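Local coordinates for aldehyde dehydrogenase family protein (Pseudomonas syringae pv. tomato, PDB 5IUV) that oxidises indole-3-acetaldehyde to the auxin indole-3-acetic acid, with NAD+ as the cofactor that takes up the hydride, at the interface of chains A and B. Residues are numbered along the deposited sequence; one frame, centred on the assembly and turned at random. Chains: chain A/B, Aldehyde dehydrogenase family protein.

Contact 1: the interface of chains A and B. Residues chain A 445-448, 450-453, 470; chain B 156, 491-492.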
ATOM      1  N   ALA A 445      -2.702 -18.423 -17.527  1.00 10.11           N
ATOM      2  CA  ALA A 445      -1.782 -17.349 -17.160  1.00 11.77           C
ATOM      3  C   ALA A 445      -1.187 -17.596 -15.776  1.00 11.06           C
ATOM      4  O   ALA A 445       0.013 -17.428 -15.555  1.00 11.22           O
ATOM      5  CB  ALA A 445      -2.494 -15.994 -17.202  1.00  7.96           C
ATOM      6  N   ARG A 446      -2.040 -18.014 -14.855  1.00  9.58           N
ATOM      7  CA  ARG A 446      -1.637 -18.283 -13.482  1.00 11.61           C
ATOM      8  C   ARG A 446      -0.610 -19.414 -13.392  1.00 11.42           C
ATOM      9  O   ARG A 446       0.276 -19.396 -12.533  1.00 12.05           O
ATOM     10  CB  ARG A 446      -2.877 -18.619 -12.652  1.00 16.39           C
ATOM     11  CG  ARG A 446      -2.630 -18.784 -11.171  1.00 25.12           C
ATOM     12  CD  ARG A 446      -3.941 -19.016 -10.421  1.00 32.16           C
ATOM     13  NE  ARG A 446      -4.752 -17.802 -10.299  1.00 34.82           N
ATOM     14  CZ  ARG A 446      -5.974 -17.771  -9.771  1.00 33.61           C
ATOM     15  NH1 ARG A 446      -6.531 -18.889  -9.327  1.00 33.39           N
ATOM     16  NH2 ARG A 446      -6.640 -16.628  -9.689  1.00 33.22           N
ATOM     17  N   ALA A 447      -0.716 -20.380 -14.301  1.00  9.77           N
ATOM     18  CA  ALA A 447       0.123 -21.577 -14.253  1.00 11.14           C
ATOM     19  C   ALA A 447       1.487 -21.391 -14.932  1.00 13.06           C
ATOM     20  O   ALA A 447       2.400 -22.184 -14.713  1.00 13.84           O
ATOM     21  CB  ALA A 447      -0.619 -22.759 -14.889  1.00  9.86           C
ATOM     22  N   LEU A 448       1.627 -20.358 -15.755  1.00  7.07           N
ATOM     23  CA  LEU A 448       2.901 -20.107 -16.436  1.00 12.97           C
ATOM     24  C   LEU A 448       3.917 -19.451 -15.509  1.00 13.93           C
ATOM     25  O   LEU A 448       3.632 -18.420 -14.912  1.00 13.76           O
ATOM     26  CB  LEU A 448       2.686 -19.228 -17.666  1.00 13.38           C
ATOM     27  CG  LEU A 448       1.730 -19.817 -18.702  1.00 15.48           C
ATOM     28  CD1 LEU A 448       1.385 -18.776 -19.743  1.00 15.63           C
ATOM     29  CD2 LEU A 448       2.344 -21.043 -19.358  1.00 17.48           C
ATOM     30  N   ALA A 450       6.440 -17.296 -15.381  1.00 12.50           N
ATOM     31  CA  ALA A 450       7.103 -16.233 -16.133  1.00 10.71           C
ATOM     32  C   ALA A 450       6.778 -14.867 -15.538  1.00  7.77           C
ATOM     33  O   ALA A 450       5.668 -14.646 -15.046  1.00 10.04           O
ATOM     34  CB  ALA A 450       6.692 -16.287 -17.593  1.00 10.86           C
ATOM     35  N   GLY A 451       7.740 -13.953 -15.586  1.00  7.39           N
ATOM     36  CA  GLY A 451       7.581 -12.647 -14.964  1.00  8.15           C
ATOM     37  C   GLY A 451       6.535 -11.770 -15.633  1.00  7.48           C
ATOM     38  O   GLY A 451       5.904 -10.938 -14.983  1.00  9.92           O
ATOM     39  N   SER A 452       6.369 -11.939 -16.941  1.00  8.03           N
ATOM     40  CA  SER A 452       5.295 -11.270 -17.665  1.00 10.13           C
ATOM     41  C   SER A 452       4.451 -12.298 -18.397  1.00  9.49           C
ATOM     42  O   SER A 452       4.993 -13.167 -19.067  1.00 10.97           O
ATOM     43  CB  SER A 452       5.850 -10.256 -18.671  1.00 10.65           C
ATOM     44  OG  SER A 452       6.619  -9.256 -18.032  1.00 13.10           O
ATOM     45  N   VAL A 453       3.130 -12.199 -18.278  1.00  8.41           N
ATOM     46  CA  VAL A 453       2.244 -13.051 -19.065  1.00  8.56           C
ATOM     47  C   VAL A 453       1.277 -12.162 -19.827  1.00  9.56           C
ATOM     48  O   VAL A 453       0.537 -11.376 -19.228  1.00  7.50           O
ATOM     49  CB  VAL A 453       1.464 -14.060 -18.191  1.00 10.16           C
ATOM     50  CG1 VAL A 453       0.495 -14.858 -19.051  1.00 11.73           C
ATOM     51  CG2 VAL A 453       2.423 -14.997 -17.464  1.00 11.32           C
ATOM     52  N   PHE A 470      11.480 -15.186 -13.749  1.00 10.35           N
ATOM     53  CA  PHE A 470      11.452 -16.343 -12.861  1.00 11.00           C
ATOM     54  C   PHE A 470      12.723 -17.124 -13.146  1.00 10.68           C
ATOM     55  O   PHE A 470      13.274 -17.009 -14.239  1.00 11.57           O
ATOM     56  CB  PHE A 470      10.239 -17.247 -13.125  1.00 11.26           C
ATOM     57  CG  PHE A 470       8.943 -16.763 -12.517  1.00 12.98           C
ATOM     58  CD1 PHE A 470       8.546 -15.441 -12.627  1.00 12.51           C
ATOM     59  CD2 PHE A 470       8.092 -17.661 -11.883  1.00 13.27           C
ATOM     60  CE1 PHE A 470       7.341 -15.017 -12.082  1.00 12.96           C
ATOM     61  CE2 PHE A 470       6.889 -17.239 -11.341  1.00 13.88           C
ATOM     62  CZ  PHE A 470       6.515 -15.914 -11.444  1.00 12.19           C
TER
ATOM     63  N   GLU B 156       3.469 -14.943  -6.387  1.00  7.40           N
ATOM     64  CA  GLU B 156       3.308 -16.390  -6.362  1.00 11.05           C
ATOM     65  C   GLU B 156       4.497 -16.989  -5.631  1.00  9.14           C
ATOM     66  O   GLU B 156       5.600 -16.452  -5.727  1.00  7.47           O
ATOM     67  CB  GLU B 156       3.230 -16.951  -7.783  1.00 16.90           C
ATOM     68  CG  GLU B 156       2.163 -16.320  -8.659  1.00 23.38           C
ATOM     69  CD  GLU B 156       2.185 -16.873 -10.070  1.00 23.93           C
ATOM     70  OE1 GLU B 156       3.214 -17.473 -10.458  1.00 24.71           O
ATOM     71  OE2 GLU B 156       1.170 -16.721 -10.778  1.00 24.89           O
ATOM     72  N   LYS B 491       4.544 -11.354 -10.789  1.00  7.06           N
ATOM     73  CA  LYS B 491       4.106 -11.608 -12.152  1.00  7.64           C
ATOM     74  C   LYS B 491       3.213 -10.476 -12.650  1.00  8.26           C
ATOM     75  O   LYS B 491       2.286 -10.053 -11.957  1.00  8.74           O
ATOM     76  CB  LYS B 491       3.358 -12.944 -12.251  1.00  7.65           C
ATOM     77  CG  LYS B 491       2.682 -13.168 -13.606  1.00  6.36           C
ATOM     78  CD  LYS B 491       1.834 -14.444 -13.612  1.00  7.51           C
ATOM     79  CE  LYS B 491       2.721 -15.681 -13.715  1.00  6.60           C
ATOM     80  NZ  LYS B 491       1.959 -16.942 -13.423  1.00  7.75           N
ATOM     81  N   SER B 492       3.500 -10.003 -13.857  1.00  7.57           N
ATOM     82  CA  SER B 492       2.678  -9.007 -14.525  1.00  6.84           C
ATOM     83  C   SER B 492       1.822  -9.670 -15.587  1.00  7.74           C
ATOM     84  O   SER B 492       2.346 -10.109 -16.607  1.00  8.67           O
ATOM     85  CB  SER B 492       3.546  -7.929 -15.169  1.00  6.14           C
ATOM     86  OG  SER B 492       4.159  -7.118 -14.190  1.00  7.69           O
TER
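B:Lys491 reaches from strand 488-496 of one subunit into the carbonyl-lined end of helix 438-447 of the other, and its ammonium tip makes the side-chain part of the polar contact. B:Lys491 NZ donates to A:Leu448 O at 2.7 Å and to A:Ala445 O at 2.9 Å. The second acceptor is met in its carbonyl plane on a lone pair, whereas at A:Leu448 the nitrogen stands 20° off the plane. A:Arg446 O lies 3.1 Å from B:Lys491 NZ, at a steep angle to its C=O, and adds at most a weak, shared interaction. Carbonyls at the C-terminal end of a helix would favour a positive charge here, so the lysine probably acts like a cap, supplied by the neighbouring chain, on the helix end and the turn after it. Its CG leaves anti to the backbone N, and a bend at chi3 (-76°) turns the tip toward the helix end.

A salt bridge within chain B steadies this group from another direction. B:Glu156, extended beyond CG, offers the syn side of OE2 to B:Lys491 NZ at 2.8 Å, and the paired charge probably helps keep the ammonium ionised. B:Glu156 OE1 approaches the CE2–CZ rim of A:Phe470 at 3.8 Å from A:Phe470 CZ, the carboxylate turned nearly perpendicular to the ring.

Apolar packing is modest: A:Val453 CG2 crosses the bent aliphatic part of the lysine at a slant, 3.8 Å from B:Lys491 CE. The side chain of A:Arg446 is poorly ordered and adds no defined bond.

Backbone pairing completes the contact. B:Ser492 N donates to A:Gly451 O at 2.8 Å, and A:Val453 N donates to B:Ser492 O at 2.8 Å, making a parallel bridge between B:Ser492 and A:Ser452 on strand 452-455. The site thus joins the C-terminal strand of one subunit to the edge of a strand in its partner and probably caps the preceding helix, an arrangement typical of aldehyde dehydrogenase dimers.

Contact 2: the interface of chains A and B. Residues chain A 156, 263, 489-492; chain B 451, 469-470, 477.
The guanidinium of B:Arg477 grips the backbone of A:Leu490 side-on, NE and NH2 both directed at the carbonyl oxygen. The bond from B:Arg477 NH2 to A:Leu490 O is 2.8 Å long and fairly straight (163° at H), lying in both the carbonyl and guanidinium planes and using a lone pair; that from B:Arg477 NE to the same oxygen is longer, 3.3 Å, with the donor above the carbonyl plane. B:Arg477 NH2 also forms a salt bridge with A:Glu489 OE1 at 3.0 Å, meeting it nearly along the C–O axis from a guanidinium turned 30° against the carboxylate. This bond is bent, and the carboxylate oxygen is tilted from the guanidinium plane. On its own chain, B:Arg477 NH1 binds B:Gly469 O at 2.9 Å, which helps fix the rotation of the group.

Packing is tight beside this grip. A:Glu489 CB sits over one face of the B:Phe470 ring, offset toward the rim and 3.5 Å from B:Phe470 CZ. A bend at chi2 (-74°) carries the carboxylate of A:Glu489 away from that ring toward the arginine. A:Arg263 approaches the same carboxylate edge-on from within chain A and probably balances its charge, although the detailed geometry of the pair is doubtful.

The flank is looser. In contrast to the doubly held carbonyl and the covered ring face, the stem of the arginine makes only sparse contact, with A:Leu490 CD1 lying 4.0 Å from B:Arg477 CG.

Together, the arginine and the ring clasp strand 488-496 of the partner, fastening it against the loop segments around B:Gly469 and B:Arg477 and helping to hold the two subunits together.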
ATOM      1  N   GLU A 156      16.009   3.984   2.253  1.00 10.09           N
ATOM      2  CA  GLU A 156      17.108   4.900   1.989  1.00 10.42           C
ATOM      3  C   GLU A 156      17.917   4.379   0.816  1.00  8.57           C
ATOM      4  O   GLU A 156      18.010   3.173   0.626  1.00  9.65           O
ATOM      5  CB  GLU A 156      17.997   5.040   3.227  1.00 14.11           C
ATOM      6  CG  GLU A 156      17.251   5.515   4.468  1.00 20.58           C
ATOM      7  CD  GLU A 156      18.111   5.469   5.714  1.00 20.58           C
ATOM      8  OE1 GLU A 156      19.220   4.897   5.645  1.00 22.14           O
ATOM      9  OE2 GLU A 156      17.679   6.013   6.751  1.00 20.55           O
ATOM     10  N   ARG A 263      24.615  -6.244  -3.167  1.00  8.63           N
ATOM     11  CA  ARG A 263      23.346  -6.743  -3.695  1.00  9.02           C
ATOM     12  C   ARG A 263      23.484  -6.963  -5.205  1.00  8.40           C
ATOM     13  O   ARG A 263      24.142  -6.188  -5.896  1.00  9.31           O
ATOM     14  CB  ARG A 263      22.189  -5.782  -3.394  1.00  7.80           C
ATOM     15  CG  ARG A 263      21.774  -5.724  -1.931  1.00 14.70           C
ATOM     16  CD  ARG A 263      22.570  -4.690  -1.145  1.00 18.15           C
ATOM     17  NE  ARG A 263      22.072  -4.583   0.223  1.00 22.88           N
ATOM     18  CZ  ARG A 263      22.581  -5.241   1.264  1.00 21.52           C
ATOM     19  NH1 ARG A 263      23.625  -6.045   1.106  1.00 20.26           N
ATOM     20  NH2 ARG A 263      22.050  -5.084   2.468  1.00 21.35           N
ATOM     21  N   GLU A 489      17.433   0.493   0.761  1.00  9.69           N
ATOM     22  CA  GLU A 489      17.502  -0.399   1.921  1.00 12.13           C
ATOM     23  C   GLU A 489      16.405  -0.037   2.904  1.00  7.87           C
ATOM     24  O   GLU A 489      16.165   1.144   3.146  1.00  8.83           O
ATOM     25  CB  GLU A 489      18.854  -0.288   2.638  1.00 16.59           C
ATOM     26  CG  GLU A 489      20.041  -0.821   1.878  1.00 22.69           C
ATOM     27  CD  GLU A 489      20.078  -2.333   1.835  1.00 24.06           C
ATOM     28  OE1 GLU A 489      19.519  -2.985   2.745  1.00 26.25           O
ATOM     29  OE2 GLU A 489      20.668  -2.877   0.882  1.00 25.70           O
ATOM     30  N   LEU A 490      15.768  -1.043   3.487  1.00  9.13           N
ATOM     31  CA  LEU A 490      14.787  -0.835   4.546  1.00  8.11           C
ATOM     32  C   LEU A 490      15.438  -0.587   5.910  1.00  8.93           C
ATOM     33  O   LEU A 490      16.392  -1.262   6.292  1.00  7.82           O
ATOM     34  CB  LEU A 490      13.854  -2.040   4.641  1.00  6.45           C
ATOM     35  CG  LEU A 490      12.771  -2.145   3.569  1.00 11.25           C
ATOM     36  CD1 LEU A 490      12.136  -3.525   3.602  1.00 13.46           C
ATOM     37  CD2 LEU A 490      11.715  -1.072   3.791  1.00  9.18           C
ATOM     38  N   LYS A 491      14.894   0.373   6.647  1.00  9.67           N
ATOM     39  CA  LYS A 491      15.348   0.642   8.003  1.00  8.56           C
ATOM     40  C   LYS A 491      14.172   0.667   8.958  1.00  9.07           C
ATOM     41  O   LYS A 491      13.173   1.336   8.707  1.00 10.27           O
ATOM     42  CB  LYS A 491      16.097   1.972   8.081  1.00  7.76           C
ATOM     43  CG  LYS A 491      16.430   2.394   9.517  1.00  8.51           C
ATOM     44  CD  LYS A 491      17.173   3.728   9.556  1.00  8.13           C
ATOM     45  CE  LYS A 491      18.600   3.574   9.038  1.00  7.92           C
ATOM     46  NZ  LYS A 491      19.256   4.906   8.905  1.00  8.90           N
ATOM     47  N   SER A 492      14.299  -0.066  10.054  1.00  5.56           N
ATOM     48  CA  SER A 492      13.302  -0.042  11.109  1.00  7.30           C
ATOM     49  C   SER A 492      13.785   0.822  12.256  1.00  8.09           C
ATOM     50  O   SER A 492      14.691   0.426  12.984  1.00  8.22           O
ATOM     51  CB  SER A 492      13.014  -1.453  11.613  1.00  6.75           C
ATOM     52  OG  SER A 492      12.279  -2.189  10.660  1.00 10.56           O
TER
ATOM     53  N   GLY B 451      20.056  -1.751   9.611  1.00 10.53           N
ATOM     54  CA  GLY B 451      18.702  -2.196   9.315  1.00  9.73           C
ATOM     55  C   GLY B 451      17.697  -1.914  10.415  1.00  8.11           C
ATOM     56  O   GLY B 451      16.512  -1.715  10.138  1.00  9.63           O
ATOM     57  N   GLY B 469      20.112  -6.667   7.428  1.00  8.64           N
ATOM     58  CA  GLY B 469      21.329  -5.875   7.371  1.00  9.63           C
ATOM     59  C   GLY B 469      21.472  -4.886   6.232  1.00 10.14           C
ATOM     60  O   GLY B 469      20.880  -5.055   5.170  1.00 11.20           O
ATOM     61  N   PHE B 470      22.235  -3.829   6.497  1.00  6.61           N
ATOM     62  CA  PHE B 470      22.930  -3.048   5.474  1.00  8.13           C
ATOM     63  C   PHE B 470      24.261  -3.734   5.203  1.00 10.69           C
ATOM     64  O   PHE B 470      24.774  -4.441   6.076  1.00 10.76           O
ATOM     65  CB  PHE B 470      23.215  -1.619   5.947  1.00  7.68           C
ATOM     66  CG  PHE B 470      22.044  -0.684   5.863  1.00  8.88           C
ATOM     67  CD1 PHE B 470      20.793  -1.048   6.339  1.00 10.17           C
ATOM     68  CD2 PHE B 470      22.212   0.591   5.336  1.00  9.62           C
ATOM     69  CE1 PHE B 470      19.724  -0.163   6.268  1.00  7.99           C
ATOM     70  CE2 PHE B 470      21.149   1.475   5.263  1.00 12.19           C
ATOM     71  CZ  PHE B 470      19.902   1.096   5.734  1.00 11.62           C
ATOM     72  N   ARG B 477      14.901  -8.876   4.549  1.00  7.95           N
ATOM     73  CA  ARG B 477      14.447  -8.659   5.910  1.00  8.32           C
ATOM     74  C   ARG B 477      13.603  -9.818   6.420  1.00  8.91           C
ATOM     75  O   ARG B 477      12.787 -10.377   5.680  1.00  8.63           O
ATOM     76  CB  ARG B 477      13.643  -7.353   5.997  1.00  7.07           C
ATOM     77  CG  ARG B 477      14.405  -6.098   5.583  1.00  8.13           C
ATOM     78  CD  ARG B 477      15.527  -5.760   6.555  1.00  6.60           C
ATOM     79  NE  ARG B 477      16.244  -4.532   6.194  1.00  7.71           N
ATOM     80  CZ  ARG B 477      17.413  -4.495   5.554  1.00  8.05           C
ATOM     81  NH1 ARG B 477      18.018  -5.617   5.184  1.00  7.40           N
ATOM     82  NH2 ARG B 477      17.991  -3.330   5.293  1.00  6.80           N
TER

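Contacts 1 and 2 lie about 28 Å apart, centre to centre, within one two-fold symmetric interface. Strand 488-496 serves both, supplied by chain B in contact 1 and by chain A in contact 2, so the two chains exchange their C-terminal strands. Residues 156, 451, 470, 491 and 492 recur with the chains swapped: the symmetry twin of contact 2 shares them with contact 1, so together they appear to cover one docking site for the strand. The centres of contacts 1 and 2 are about 13 Å and 20 Å from A:Glu267, the predicted active-site residue; the structure alone does not show whether pairing affects catalysis.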